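Local coordinates for DUF871 domain-containing protein (Enterococcus faecalis, PDB 2P0O) that is of unproven function but is probably a 6-phospho-N-acetylmuramidase, with a TIM-barrel domain followed by a cyclophilin-like domain, at residues A[33-38]-A[67-72]; A[95-100]-A[117-122]; A[9-14]-A[50-55]; A[143-148]-A[172-177]. All coordinates share one frame; numbering follows the deposited sequence.

Contact 1: A[33-38]-A[67-72]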
loop_
_atom_site.group_PDB
_atom_site.type_symbol
_atom_site.label_atom_id
_atom_site.label_comp_id
_atom_site.label_asym_id
_atom_site.label_seq_id
_atom_site.Cartn_x
_atom_site.Cartn_y
_atom_site.Cartn_z
ATOM N N GLY A 33 1.771 -0.045 -11.763
ATOM C CA GLY A 33 1.842 -1.470 -12.026
ATOM C C GLY A 33 0.554 -2.225 -11.801
ATOM O O GLY A 33 -0.285 -1.849 -10.957
ATOM N N ILE A 34 0.421 -3.314 -12.567
ATOM C CA ILE A 34 -0.658 -4.258 -12.444
ATOM C C ILE A 34 -0.091 -5.663 -12.243
ATOM O O ILE A 34 0.885 -6.061 -12.905
ATOM C CB ILE A 34 -1.574 -4.260 -13.694
ATOM C CG1 ILE A 34 -2.234 -2.889 -13.877
ATOM C CG2 ILE A 34 -2.609 -5.403 -13.597
ATOM C CD1 ILE A 34 -2.722 -2.614 -15.303
ATOM N N PHE A 35 -0.709 -6.388 -11.313
ATOM C CA PHE A 35 -0.503 -7.826 -11.131
ATOM C C PHE A 35 -1.812 -8.539 -11.469
ATOM O O PHE A 35 -2.902 -8.086 -11.092
ATOM C CB PHE A 35 -0.075 -8.147 -9.688
ATOM C CG PHE A 35 0.067 -9.624 -9.390
ATOM C CD1 PHE A 35 1.297 -10.275 -9.577
ATOM C CD2 PHE A 35 -1.016 -10.362 -8.875
ATOM C CE1 PHE A 35 1.458 -11.649 -9.284
ATOM C CE2 PHE A 35 -0.876 -11.740 -8.574
ATOM C CZ PHE A 35 0.368 -12.392 -8.762
ATOM N N THR A 36 -1.699 -9.652 -12.183
ATOM C CA THR A 36 -2.849 -10.487 -12.468
ATOM C C THR A 36 -2.457 -11.961 -12.457
ATOM O O THR A 36 -1.379 -12.337 -12.942
ATOM C CB THR A 36 -3.558 -10.076 -13.793
ATOM O OG1 THR A 36 -4.797 -10.791 -13.922
ATOM C CG2 THR A 36 -2.678 -10.343 -15.028
ATOM N N SER A 37 -3.331 -12.785 -11.890
ATOM C CA SER A 37 -3.094 -14.223 -11.798
ATOM C C SER A 37 -4.139 -14.973 -12.606
ATOM O O SER A 37 -5.332 -14.867 -12.349
ATOM C CB SER A 37 -3.080 -14.691 -10.328
ATOM O OG SER A 37 -2.831 -16.092 -10.224
ATOM N N LEU A 38 -3.674 -15.720 -13.599
ATOM C CA LEU A 38 -4.559 -16.408 -14.540
ATOM C C LEU A 38 -4.645 -17.921 -14.351
ATOM O O LEU A 38 -3.616 -18.611 -14.291
ATOM C CB LEU A 38 -4.111 -16.127 -15.967
ATOM C CG LEU A 38 -4.760 -14.977 -16.726
ATOM C CD1 LEU A 38 -4.159 -13.627 -16.323
ATOM C CD2 LEU A 38 -4.583 -15.220 -18.211
HETATM N N MSE A 67 2.493 -7.726 -14.587
HETATM C CA MSE A 67 3.116 -8.974 -14.235
HETATM C C MSE A 67 1.992 -10.000 -14.295
HETATM O O MSE A 67 0.943 -9.825 -13.647
HETATM C CB MSE A 67 3.743 -8.836 -12.838
HETATM C CG MSE A 67 4.147 -10.150 -12.118
HETATM SE SE MSE A 67 5.464 -11.148 -13.179
HETATM C CE MSE A 67 7.001 -9.930 -13.178
ATOM N N VAL A 68 2.183 -11.057 -15.077
ATOM C CA VAL A 68 1.183 -12.118 -15.159
ATOM C C VAL A 68 1.662 -13.394 -14.449
ATOM O O VAL A 68 2.671 -14.013 -14.832
ATOM C CB VAL A 68 0.788 -12.476 -16.627
ATOM C CG1 VAL A 68 -0.190 -13.641 -16.659
ATOM C CG2 VAL A 68 0.212 -11.259 -17.394
ATOM N N ASP A 69 0.924 -13.794 -13.425
ATOM C CA ASP A 69 1.198 -15.037 -12.743
ATOM C C ASP A 69 0.334 -16.112 -13.406
ATOM O O ASP A 69 -0.894 -16.041 -13.402
ATOM C CB ASP A 69 0.928 -14.890 -11.245
ATOM C CG ASP A 69 1.174 -16.177 -10.467
ATOM O OD1 ASP A 69 0.385 -17.134 -10.599
ATOM O OD2 ASP A 69 2.149 -16.227 -9.700
ATOM N N ILE A 70 0.994 -17.098 -13.995
ATOM C CA ILE A 70 0.315 -18.089 -14.827
ATOM C C ILE A 70 1.115 -19.387 -14.836
ATOM O O ILE A 70 2.352 -19.364 -14.826
ATOM C CB ILE A 70 0.120 -17.531 -16.274
ATOM C CG1 ILE A 70 -0.756 -18.433 -17.139
ATOM C CG2 ILE A 70 1.462 -17.229 -16.945
ATOM C CD1 ILE A 70 -1.126 -17.777 -18.475
ATOM N N SER A 71 0.414 -20.518 -14.841
ATOM C CA SER A 71 1.085 -21.807 -14.929
ATOM C C SER A 71 1.586 -22.023 -16.352
ATOM O O SER A 71 1.061 -21.423 -17.300
ATOM C CB SER A 71 0.153 -22.943 -14.513
ATOM O OG SER A 71 -0.751 -23.258 -15.557
ATOM N N GLY A 72 2.608 -22.871 -16.478
ATOM C CA GLY A 72 3.191 -23.246 -17.776
ATOM C C GLY A 72 2.166 -23.731 -18.781
ATOM O O GLY A 72 2.245 -23.370 -19.965
#
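Four backbone hydrogen bonds zip strand 33-38 to its parallel neighbour 65-70. Met67 N donates to Ile34 O, Thr36 N to Met67 O, Asp69 N to Thr36 O and Leu38 N to Asp69 O; the last spans 2.8 Å and runs almost along the C=O axis. On the face that carries Phe35, Ser37, Met67 and Asp69, the Phe35 ring, its CG anti to the backbone N (chi1 176°), leans over the next strand. Its CZ lies 3.6 Å from Asp69 CB, and its CD1 is 3.8 Å from CG of Met67, a selenomethionine whose chain then bends away. Ser37 OG reaches Asp69 OD1 only weakly, at 3.4 Å. On the other face, Thr36 CG2 touches Val68 CG2 and Leu38 CD1 meets Val68 CG1 at 4.0 Å, beneath helix 48-62, whose Leu52 also packs on Val68. Thr36 OG1 is bonded to Val9 O of the preceding strand's exit loop. Asp69 OD2 makes its main bond, a salt bridge, to Arg97, with the like-charged Asp99 close by. The arginine would help keep Asp69 ionised, while Asp99 would push the other way, so the proton affinity of this inward carboxylate probably depends in part on both.

Contact 2: A[95-100]-A[117-122]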
loop_
_atom_site.group_PDB
_atom_site.type_symbol
_atom_site.label_atom_id
_atom_site.label_comp_id
_atom_site.label_asym_id
_atom_site.label_seq_id
_atom_site.Cartn_x
_atom_site.Cartn_y
_atom_site.Cartn_z
ATOM N N GLY A 95 5.931 -8.800 -17.740
ATOM C CA GLY A 95 6.478 -9.744 -16.789
ATOM C C GLY A 95 5.698 -11.036 -16.716
ATOM O O GLY A 95 4.473 -11.050 -16.870
ATOM N N LEU A 96 6.422 -12.128 -16.505
ATOM C CA LEU A 96 5.796 -13.411 -16.231
ATOM C C LEU A 96 6.318 -14.037 -14.943
ATOM O O LEU A 96 7.518 -14.039 -14.672
ATOM C CB LEU A 96 5.918 -14.376 -17.412
ATOM C CG LEU A 96 5.140 -13.946 -18.663
ATOM C CD1 LEU A 96 5.686 -14.649 -19.919
ATOM C CD2 LEU A 96 3.621 -14.145 -18.487
ATOM N N ARG A 97 5.379 -14.515 -14.139
ATOM C CA ARG A 97 5.675 -15.307 -12.951
ATOM C C ARG A 97 5.170 -16.717 -13.220
ATOM O O ARG A 97 3.963 -16.983 -13.186
ATOM C CB ARG A 97 5.022 -14.698 -11.721
ATOM C CG ARG A 97 5.352 -15.402 -10.383
ATOM C CD ARG A 97 5.140 -14.394 -9.254
ATOM N NE ARG A 97 5.410 -14.922 -7.915
ATOM C CZ ARG A 97 4.475 -15.330 -7.060
ATOM N NH1 ARG A 97 3.192 -15.297 -7.401
ATOM N NH2 ARG A 97 4.825 -15.767 -5.861
HETATM N N MSE A 98 6.112 -17.603 -13.539
HETATM C CA MSE A 98 5.803 -18.982 -13.864
HETATM C C MSE A 98 6.022 -19.852 -12.636
HETATM O O MSE A 98 6.921 -19.633 -11.831
HETATM C CB MSE A 98 6.678 -19.483 -15.001
HETATM C CG MSE A 98 6.743 -18.568 -16.199
HETATM SE SE MSE A 98 5.045 -18.254 -17.128
HETATM C CE MSE A 98 4.521 -20.059 -17.654
ATOM N N ASP A 99 5.180 -20.843 -12.485
ATOM C CA ASP A 99 5.187 -21.576 -11.241
ATOM C C ASP A 99 5.205 -23.015 -11.639
ATOM O O ASP A 99 5.955 -23.818 -11.078
ATOM C CB ASP A 99 3.962 -21.199 -10.384
ATOM C CG ASP A 99 3.517 -19.738 -10.620
ATOM O OD1 ASP A 99 2.856 -19.489 -11.671
ATOM O OD2 ASP A 99 3.859 -18.844 -9.787
ATOM N N TYR A 100 4.425 -23.321 -12.665
ATOM C CA TYR A 100 4.402 -24.661 -13.169
ATOM C C TYR A 100 5.184 -24.681 -14.468
ATOM O O TYR A 100 5.128 -23.713 -15.226
ATOM C CB TYR A 100 2.958 -25.132 -13.356
ATOM N N GLY A 117 8.991 -13.015 -12.639
ATOM C CA GLY A 117 8.470 -13.102 -11.288
ATOM C C GLY A 117 8.939 -14.396 -10.654
ATOM O O GLY A 117 8.788 -15.472 -11.232
ATOM N N LEU A 118 9.548 -14.275 -9.480
ATOM C CA LEU A 118 9.879 -15.428 -8.642
ATOM C C LEU A 118 8.943 -15.457 -7.425
ATOM O O LEU A 118 8.260 -14.470 -7.113
ATOM C CB LEU A 118 11.327 -15.365 -8.177
ATOM C CG LEU A 118 12.377 -15.059 -9.243
ATOM C CD1 LEU A 118 13.713 -14.821 -8.561
ATOM C CD2 LEU A 118 12.464 -16.226 -10.232
ATOM N N ASN A 119 8.918 -16.600 -6.764
ATOM C CA ASN A 119 8.131 -16.764 -5.573
ATOM C C ASN A 119 9.066 -16.511 -4.379
ATOM O O ASN A 119 9.968 -17.287 -4.120
ATOM C CB ASN A 119 7.502 -18.159 -5.571
ATOM C CG ASN A 119 6.623 -18.409 -4.343
ATOM O OD1 ASN A 119 6.789 -17.774 -3.297
ATOM N ND2 ASN A 119 5.674 -19.321 -4.477
ATOM N N ALA A 120 8.871 -15.394 -3.689
ATOM C CA ALA A 120 9.753 -14.977 -2.586
ATOM C C ALA A 120 9.969 -16.057 -1.522
ATOM O O ALA A 120 11.086 -16.221 -1.027
ATOM C CB ALA A 120 9.256 -13.681 -1.960
ATOM N N SER A 121 8.927 -16.842 -1.237
ATOM C CA SER A 121 8.947 -17.864 -0.194
ATOM C C SER A 121 9.608 -19.184 -0.574
ATOM O O SER A 121 10.059 -19.909 0.309
ATOM C CB SER A 121 7.520 -18.178 0.251
ATOM O OG SER A 121 6.835 -16.967 0.514
ATOM N N THR A 122 9.640 -19.535 -1.854
ATOM C CA THR A 122 10.166 -20.847 -2.243
ATOM C C THR A 122 11.506 -20.776 -2.954
ATOM O O THR A 122 12.167 -21.810 -3.112
ATOM C CB THR A 122 9.222 -21.606 -3.202
ATOM O OG1 THR A 122 9.171 -20.919 -4.472
ATOM C CG2 THR A 122 7.813 -21.769 -2.596
#
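Strands 95-98 and 115-119 belong to one beta-alpha-beta unit of the TIM barrel, joined through helix 104-111, and one arginine side chain does most of the work between them. Arg97 leaves its strand with CG anti to the backbone N (chi1 -176°) and stays extended from CG to NE, so that it runs across Gly117 and on along the neighbouring strand. Its CG passes 3.5 Å from Gly117 O. The two backbones come close at this one pair: the CA atoms of Arg97 and Gly117 are 3.9 Å apart, and Arg97 CB packs 3.8 Å from Gly117 CA. Farther out, NE donates to Leu118 O at 3.0 Å. The acceptor lies near the guanidinium plane, but the donor stands well above the carbonyl plane, off its lone pairs. NH2 continues to Asn119, meeting its CA and the amide carbon CG, each at 3.5 Å; the guanidinium and amide planes are turned 54° apart, and the two side chains cross obliquely. Both terminal nitrogens have partners beyond these strands: NH1 in a salt bridge with Asp69 OD2, NH2 in a hydrogen bond to Asn146 OD1. Together these bonds probably fix the rotation of the guanidinium. Asn119, also with CG anti to its backbone N, turns its OD1 to Ser121 N in an Asx turn as the strand gives way to loop. The backbone link between the strands is nearly straight: Gly117 N donates to Leu96 O over 2.7 Å, with an N-H...O angle of 174°.

Contact 3: A[9-14]-A[50-55]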
loop_
_atom_site.group_PDB
_atom_site.type_symbol
_atom_site.label_atom_id
_atom_site.label_comp_id
_atom_site.label_asym_id
_atom_site.label_seq_id
_atom_site.Cartn_x
_atom_site.Cartn_y
_atom_site.Cartn_z
ATOM N N VAL A 9 -5.665 -7.031 -10.830
ATOM C CA VAL A 9 -6.839 -7.143 -11.673
ATOM C C VAL A 9 -7.133 -8.621 -11.825
ATOM O O VAL A 9 -6.215 -9.422 -11.914
ATOM C CB VAL A 9 -6.619 -6.463 -13.032
ATOM C CG1 VAL A 9 -7.767 -6.775 -13.979
ATOM C CG2 VAL A 9 -6.489 -4.952 -12.840
ATOM N N PHE A 10 -8.411 -8.973 -11.788
ATOM C CA PHE A 10 -8.854 -10.377 -11.822
ATOM C C PHE A 10 -9.561 -10.648 -13.142
ATOM O O PHE A 10 -10.649 -10.123 -13.406
ATOM C CB PHE A 10 -9.735 -10.680 -10.606
ATOM C CG PHE A 10 -8.974 -10.620 -9.305
ATOM C CD1 PHE A 10 -8.735 -9.396 -8.672
ATOM C CD2 PHE A 10 -8.415 -11.778 -8.760
ATOM C CE1 PHE A 10 -7.978 -9.339 -7.479
ATOM C CE2 PHE A 10 -7.672 -11.732 -7.570
ATOM C CZ PHE A 10 -7.462 -10.538 -6.926
ATOM N N LEU A 11 -8.900 -11.434 -13.991
ATOM C CA LEU A 11 -9.405 -11.683 -15.337
ATOM C C LEU A 11 -10.298 -12.914 -15.431
ATOM O O LEU A 11 -10.628 -13.347 -16.536
ATOM C CB LEU A 11 -8.253 -11.786 -16.343
ATOM C CG LEU A 11 -7.400 -10.523 -16.473
ATOM C CD1 LEU A 11 -6.356 -10.722 -17.560
ATOM C CD2 LEU A 11 -8.294 -9.329 -16.783
ATOM N N GLY A 12 -10.675 -13.463 -14.275
ATOM C CA GLY A 12 -11.639 -14.558 -14.176
ATOM C C GLY A 12 -13.042 -14.045 -14.442
ATOM O O GLY A 12 -14.016 -14.804 -14.490
ATOM N N GLU A 13 -13.139 -12.739 -14.632
ATOM C CA GLU A 13 -14.404 -12.086 -14.952
ATOM C C GLU A 13 -14.168 -11.071 -16.093
ATOM O O GLU A 13 -13.027 -10.665 -16.351
ATOM C CB GLU A 13 -14.959 -11.422 -13.672
ATOM C CG GLU A 13 -15.570 -12.426 -12.615
ATOM C CD GLU A 13 -14.663 -12.721 -11.381
ATOM O OE1 GLU A 13 -13.802 -11.876 -11.002
ATOM O OE2 GLU A 13 -14.846 -13.813 -10.772
ATOM N N GLU A 14 -15.226 -10.676 -16.793
ATOM C CA GLU A 14 -15.086 -9.688 -17.879
ATOM C C GLU A 14 -14.715 -8.319 -17.295
ATOM O O GLU A 14 -15.216 -7.950 -16.218
ATOM C CB GLU A 14 -16.355 -9.619 -18.738
ATOM C CG GLU A 14 -16.290 -8.648 -19.935
ATOM C CD GLU A 14 -15.134 -8.937 -20.902
ATOM O OE1 GLU A 14 -15.301 -9.817 -21.796
ATOM O OE2 GLU A 14 -14.070 -8.268 -20.770
ATOM N N GLN A 50 -8.513 -12.850 -25.166
ATOM C CA GLN A 50 -9.039 -11.538 -25.532
ATOM C C GLN A 50 -9.112 -10.596 -24.334
ATOM O O GLN A 50 -8.895 -9.395 -24.467
ATOM C CB GLN A 50 -10.385 -11.571 -26.230
ATOM C CG GLN A 50 -10.563 -10.359 -27.155
ATOM C CD GLN A 50 -11.927 -9.628 -27.027
ATOM O OE1 GLN A 50 -12.759 -9.630 -27.991
ATOM N NE2 GLN A 50 -12.163 -8.979 -25.840
ATOM N N ARG A 51 -9.388 -11.159 -23.150
ATOM C CA ARG A 51 -9.337 -10.401 -21.889
ATOM C C ARG A 51 -7.944 -9.796 -21.633
ATOM O O ARG A 51 -7.808 -8.653 -21.210
ATOM C CB ARG A 51 -9.774 -11.278 -20.705
ATOM C CG ARG A 51 -11.293 -11.361 -20.558
ATOM C CD ARG A 51 -11.730 -12.275 -19.446
ATOM N NE ARG A 51 -13.093 -12.739 -19.694
ATOM C CZ ARG A 51 -13.787 -13.555 -18.901
ATOM N NH1 ARG A 51 -13.271 -14.023 -17.770
ATOM N NH2 ARG A 51 -15.019 -13.903 -19.246
ATOM N N LEU A 52 -6.904 -10.584 -21.882
ATOM C CA LEU A 52 -5.521 -10.140 -21.711
ATOM C C LEU A 52 -5.154 -9.116 -22.751
ATOM O O LEU A 52 -4.433 -8.183 -22.428
ATOM C CB LEU A 52 -4.558 -11.327 -21.770
ATOM C CG LEU A 52 -3.138 -11.266 -21.106
ATOM C CD1 LEU A 52 -3.182 -10.970 -19.596
ATOM C CD2 LEU A 52 -2.371 -12.567 -21.349
ATOM N N THR A 53 -5.671 -9.284 -24.022
ATOM C CA THR A 53 -5.479 -8.316 -25.072
ATOM C C THR A 53 -6.149 -6.994 -24.697
ATOM O O THR A 53 -5.603 -5.929 -24.976
ATOM C CB THR A 53 -5.944 -8.833 -26.492
ATOM O OG1 THR A 53 -5.330 -10.133 -26.729
ATOM C CG2 THR A 53 -5.526 -7.828 -27.609
ATOM N N ASP A 54 -7.334 -7.046 -24.072
ATOM C CA ASP A 54 -8.056 -5.790 -23.568
ATOM C C ASP A 54 -7.261 -5.106 -22.438
ATOM O O ASP A 54 -7.154 -3.862 -22.405
ATOM C CB ASP A 54 -9.451 -6.112 -23.020
ATOM C CG ASP A 54 -10.382 -6.703 -24.057
ATOM O OD1 ASP A 54 -10.379 -6.247 -25.251
ATOM O OD2 ASP A 54 -11.141 -7.640 -23.664
ATOM N N LEU A 55 -6.722 -5.902 -21.515
ATOM C CA LEU A 55 -6.011 -5.328 -20.354
ATOM C C LEU A 55 -4.671 -4.672 -20.754
ATOM O O LEU A 55 -4.365 -3.543 -20.339
ATOM C CB LEU A 55 -5.802 -6.371 -19.224
ATOM C CG LEU A 55 -4.928 -5.901 -18.034
ATOM C CD1 LEU A 55 -5.579 -4.748 -17.313
ATOM C CD2 LEU A 55 -4.563 -7.009 -17.030
#
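The guanidinium of Arg51 lies flat against the backbone of loop 9-14. Over one face sits Glu14 N, 3.8 Å above the centre of the plane, with Glu13 C displaced toward the rim; at the edge, nearly in plane, is Leu11 O. Arg51 NH1 donates to that oxygen at 3.0 Å along an almost straight line (167°), though the donor stands above the carbonyl plane. The arginine reaches there with its chain extended from CG to NE, and its CD packs 3.3 Å from the same Leu11 O. Tyr48 adds a cation-pi contact to the guanidinium. The Glu14 side chain crosses Arg51 obliquely: its OE1 stays 4.2 Å from Arg51 NE, beyond a salt bridge, while OE2 stands 4.2 Å from Asp54 OD2, a like charge that the arginine may partly offset. Below this polar rim the contact is apolar. Leu11, CG anti to its carbonyl carbon, sends CD1 to Leu52 CD1 at 3.8 Å, the two chains crossing at about a right angle, and to Leu55 CD2; Val9 CG1 also approaches Leu55. Thus the beta-alpha loop leading from the C-terminal end of TIM-barrel strand 4-8 to helix 17-28 docks on helix 48-62 of the outer layer.

Contact 4: A[143-148]-A[172-177]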
loop_
_atom_site.group_PDB
_atom_site.type_symbol
_atom_site.label_atom_id
_atom_site.label_comp_id
_atom_site.label_asym_id
_atom_site.label_seq_id
_atom_site.Cartn_x
_atom_site.Cartn_y
_atom_site.Cartn_z
ATOM N N ALA A 143 11.179 -10.829 -6.962
ATOM C CA ALA A 143 10.736 -11.854 -6.034
ATOM C C ALA A 143 9.439 -11.351 -5.432
ATOM O O ALA A 143 9.449 -10.340 -4.719
ATOM C CB ALA A 143 11.793 -12.105 -4.964
ATOM N N TRP A 144 8.334 -12.017 -5.772
ATOM C CA TRP A 144 6.990 -11.650 -5.279
ATOM C C TRP A 144 6.550 -12.525 -4.124
ATOM O O TRP A 144 6.566 -13.770 -4.207
ATOM C CB TRP A 144 5.921 -11.787 -6.366
ATOM C CG TRP A 144 5.973 -10.771 -7.413
ATOM C CD1 TRP A 144 6.930 -10.648 -8.384
ATOM C CD2 TRP A 144 5.028 -9.721 -7.642
ATOM N NE1 TRP A 144 6.645 -9.583 -9.191
ATOM C CE2 TRP A 144 5.489 -8.987 -8.763
ATOM C CE3 TRP A 144 3.858 -9.302 -6.989
ATOM C CZ2 TRP A 144 4.801 -7.879 -9.277
ATOM C CZ3 TRP A 144 3.170 -8.187 -7.488
ATOM C CH2 TRP A 144 3.648 -7.489 -8.618
ATOM N N HIS A 145 6.147 -11.878 -3.041
ATOM C CA HIS A 145 5.497 -12.593 -1.958
ATOM C C HIS A 145 4.106 -12.984 -2.385
ATOM O O HIS A 145 3.562 -12.460 -3.352
ATOM C CB HIS A 145 5.413 -11.703 -0.738
ATOM C CG HIS A 145 6.714 -11.571 -0.026
ATOM N ND1 HIS A 145 7.165 -12.520 0.870
ATOM C CD2 HIS A 145 7.657 -10.604 -0.066
ATOM C CE1 HIS A 145 8.341 -12.145 1.338
ATOM N NE2 HIS A 145 8.660 -10.985 0.786
ATOM N N ASN A 146 3.548 -13.930 -1.669
ATOM C CA ASN A 146 2.204 -14.350 -1.880
ATOM C C ASN A 146 1.245 -13.498 -1.092
ATOM O O ASN A 146 1.677 -12.664 -0.280
ATOM C CB ASN A 146 2.086 -15.787 -1.416
ATOM C CG ASN A 146 2.903 -16.739 -2.272
ATOM O OD1 ASN A 146 3.062 -16.531 -3.470
ATOM N ND2 ASN A 146 3.373 -17.830 -1.662
ATOM N N TYR A 147 -0.055 -13.702 -1.327
ATOM C CA TYR A 147 -1.096 -13.173 -0.425
ATOM C C TYR A 147 -1.907 -14.288 0.200
ATOM O O TYR A 147 -1.802 -15.447 -0.203
ATOM C CB TYR A 147 -2.005 -12.142 -1.104
ATOM C CG TYR A 147 -2.599 -12.598 -2.414
ATOM C CD1 TYR A 147 -3.585 -13.575 -2.442
ATOM C CD2 TYR A 147 -2.184 -12.038 -3.616
ATOM C CE1 TYR A 147 -4.150 -14.016 -3.647
ATOM C CE2 TYR A 147 -2.735 -12.469 -4.831
ATOM C CZ TYR A 147 -3.727 -13.444 -4.828
ATOM O OH TYR A 147 -4.298 -13.872 -5.995
ATOM N N TYR A 148 -2.703 -13.949 1.205
ATOM C CA TYR A 148 -3.266 -14.984 2.069
ATOM C C TYR A 148 -4.723 -14.727 2.304
ATOM O O TYR A 148 -5.056 -13.958 3.203
ATOM C CB TYR A 148 -2.460 -15.063 3.383
ATOM C CG TYR A 148 -1.028 -15.408 3.098
ATOM C CD1 TYR A 148 -0.616 -16.752 2.942
ATOM C CD2 TYR A 148 -0.098 -14.419 2.887
ATOM C CE1 TYR A 148 0.717 -17.059 2.614
ATOM C CE2 TYR A 148 1.218 -14.719 2.560
ATOM C CZ TYR A 148 1.609 -16.020 2.406
ATOM O OH TYR A 148 2.932 -16.270 2.103
ATOM N N LEU A 172 18.066 -9.292 -5.794
ATOM C CA LEU A 172 16.685 -9.324 -6.309
ATOM C C LEU A 172 15.816 -8.140 -5.871
ATOM O O LEU A 172 16.140 -7.464 -4.898
ATOM C CB LEU A 172 16.024 -10.641 -5.901
ATOM C CG LEU A 172 16.856 -11.898 -6.187
ATOM C CD1 LEU A 172 16.291 -13.100 -5.455
ATOM C CD2 LEU A 172 16.915 -12.163 -7.681
ATOM N N GLN A 173 14.733 -7.882 -6.609
ATOM C CA GLN A 173 13.730 -6.917 -6.210
ATOM C C GLN A 173 12.675 -7.642 -5.349
ATOM O O GLN A 173 12.365 -8.807 -5.589
ATOM C CB GLN A 173 13.045 -6.311 -7.423
ATOM C CG GLN A 173 13.819 -5.179 -8.146
ATOM C CD GLN A 173 13.214 -4.870 -9.512
ATOM O OE1 GLN A 173 13.446 -5.601 -10.483
ATOM N NE2 GLN A 173 12.425 -3.798 -9.593
ATOM N N VAL A 174 12.132 -6.937 -4.359
ATOM C CA VAL A 174 11.148 -7.493 -3.426
ATOM C C VAL A 174 9.816 -6.791 -3.631
ATOM O O VAL A 174 9.738 -5.565 -3.516
ATOM C CB VAL A 174 11.596 -7.315 -1.957
ATOM C CG1 VAL A 174 10.448 -7.736 -0.980
ATOM C CG2 VAL A 174 12.851 -8.102 -1.710
ATOM N N PHE A 175 8.793 -7.588 -3.943
ATOM C CA PHE A 175 7.430 -7.127 -4.172
ATOM C C PHE A 175 6.515 -7.813 -3.136
ATOM O O PHE A 175 6.644 -9.021 -2.844
ATOM C CB PHE A 175 6.956 -7.548 -5.578
ATOM C CG PHE A 175 7.464 -6.677 -6.707
ATOM C CD1 PHE A 175 8.808 -6.615 -7.013
ATOM C CD2 PHE A 175 6.569 -5.959 -7.503
ATOM C CE1 PHE A 175 9.260 -5.813 -8.070
ATOM C CE2 PHE A 175 7.008 -5.172 -8.572
ATOM C CZ PHE A 175 8.357 -5.080 -8.845
ATOM N N THR A 176 5.555 -7.053 -2.632
ATOM C CA THR A 176 4.682 -7.513 -1.579
ATOM C C THR A 176 3.266 -6.971 -1.812
ATOM O O THR A 176 3.074 -5.980 -2.538
ATOM C CB THR A 176 5.218 -7.034 -0.207
ATOM O OG1 THR A 176 4.410 -7.590 0.831
ATOM C CG2 THR A 176 5.160 -5.515 -0.097
ATOM N N PHE A 177 2.282 -7.603 -1.186
ATOM C CA PHE A 177 0.913 -7.152 -1.280
ATOM C C PHE A 177 0.415 -6.491 0.006
ATOM O O PHE A 177 0.911 -6.772 1.104
ATOM C CB PHE A 177 -0.039 -8.322 -1.609
ATOM C CG PHE A 177 0.173 -8.916 -2.975
ATOM C CD1 PHE A 177 -0.423 -8.341 -4.104
ATOM C CD2 PHE A 177 0.970 -10.041 -3.134
ATOM C CE1 PHE A 177 -0.249 -8.887 -5.374
ATOM C CE2 PHE A 177 1.138 -10.631 -4.398
ATOM C CZ PHE A 177 0.551 -10.030 -5.533
#
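Strands 141-144 and 173-178 are parallel neighbours in the TIM barrel, linked through helix 157-169 as a beta-alpha-beta unit, and an aromatic cluster covers their inner side. The backbone ladder runs from Ala143 N to Gln173 O, Phe175 N to Ala143 O and His145 N to Phe175 O, the last at 2.9 Å and practically straight (178°). Trp144 and Phe175 both have CG anti to the carbonyl carbon, and their rings form an offset stack, the six-membered ring of Trp144 4.5 Å by centroid from that of Phe175 with planes 28° apart. Phe175 CB sits over the Trp144 five-membered ring, 3.7 Å from its centroid, in a CH-pi contact. Phe177 CZ meets Trp144 CE3 at 3.7 Å. Tyr147, its CG in the crowded position between backbone N and carbonyl carbon (chi1 51°), turns its edge onto the face of Phe177, with CD2 3.7 Å from Phe177 CE2, giving a T-shaped pair. His145 O approaches the edge of Phe177. Trp144 NE1 is held by Glu142 OE1. On the outer side, the His145 ring lies beside Val174 CG1, and its NE2 bonds Asn164 of helix 157-169. Inward, Phe35 of strand 33-38 meets Trp144 and Phe177 across the barrel, while strand 218-221 flanks strand 173-178 on its far side, with Tyr220 edge-to-face with Trp144.

In the fold
Contacts 1, 2 and 4 lie on one closed parallel barrel, and contact 3 joins a barrel loop to an outer helix. Contact 1 meets contact 2, centres 9 Å apart, through the salt bridge from Asp69 OD2 to Arg97 NH1 (2.7 Å). Contact 2 continues into contact 4 as Leu118 O accepts from Trp144 N at 2.8 Å. Contacts 1 and 4 face each other through the barrel interior, where Phe35 CD1 comes 3.5 Å from Trp144 CZ3. Contact 3 joins contact 1 through Val9 O and Thr36 OG1. Asp69, Arg97 and Asp99 lie toward the strands' C-terminal ends, where TIM barrels carry active sites, though none is established here. The Val174 side chain of contact 4 is about 8 Å from the bound sodium ion.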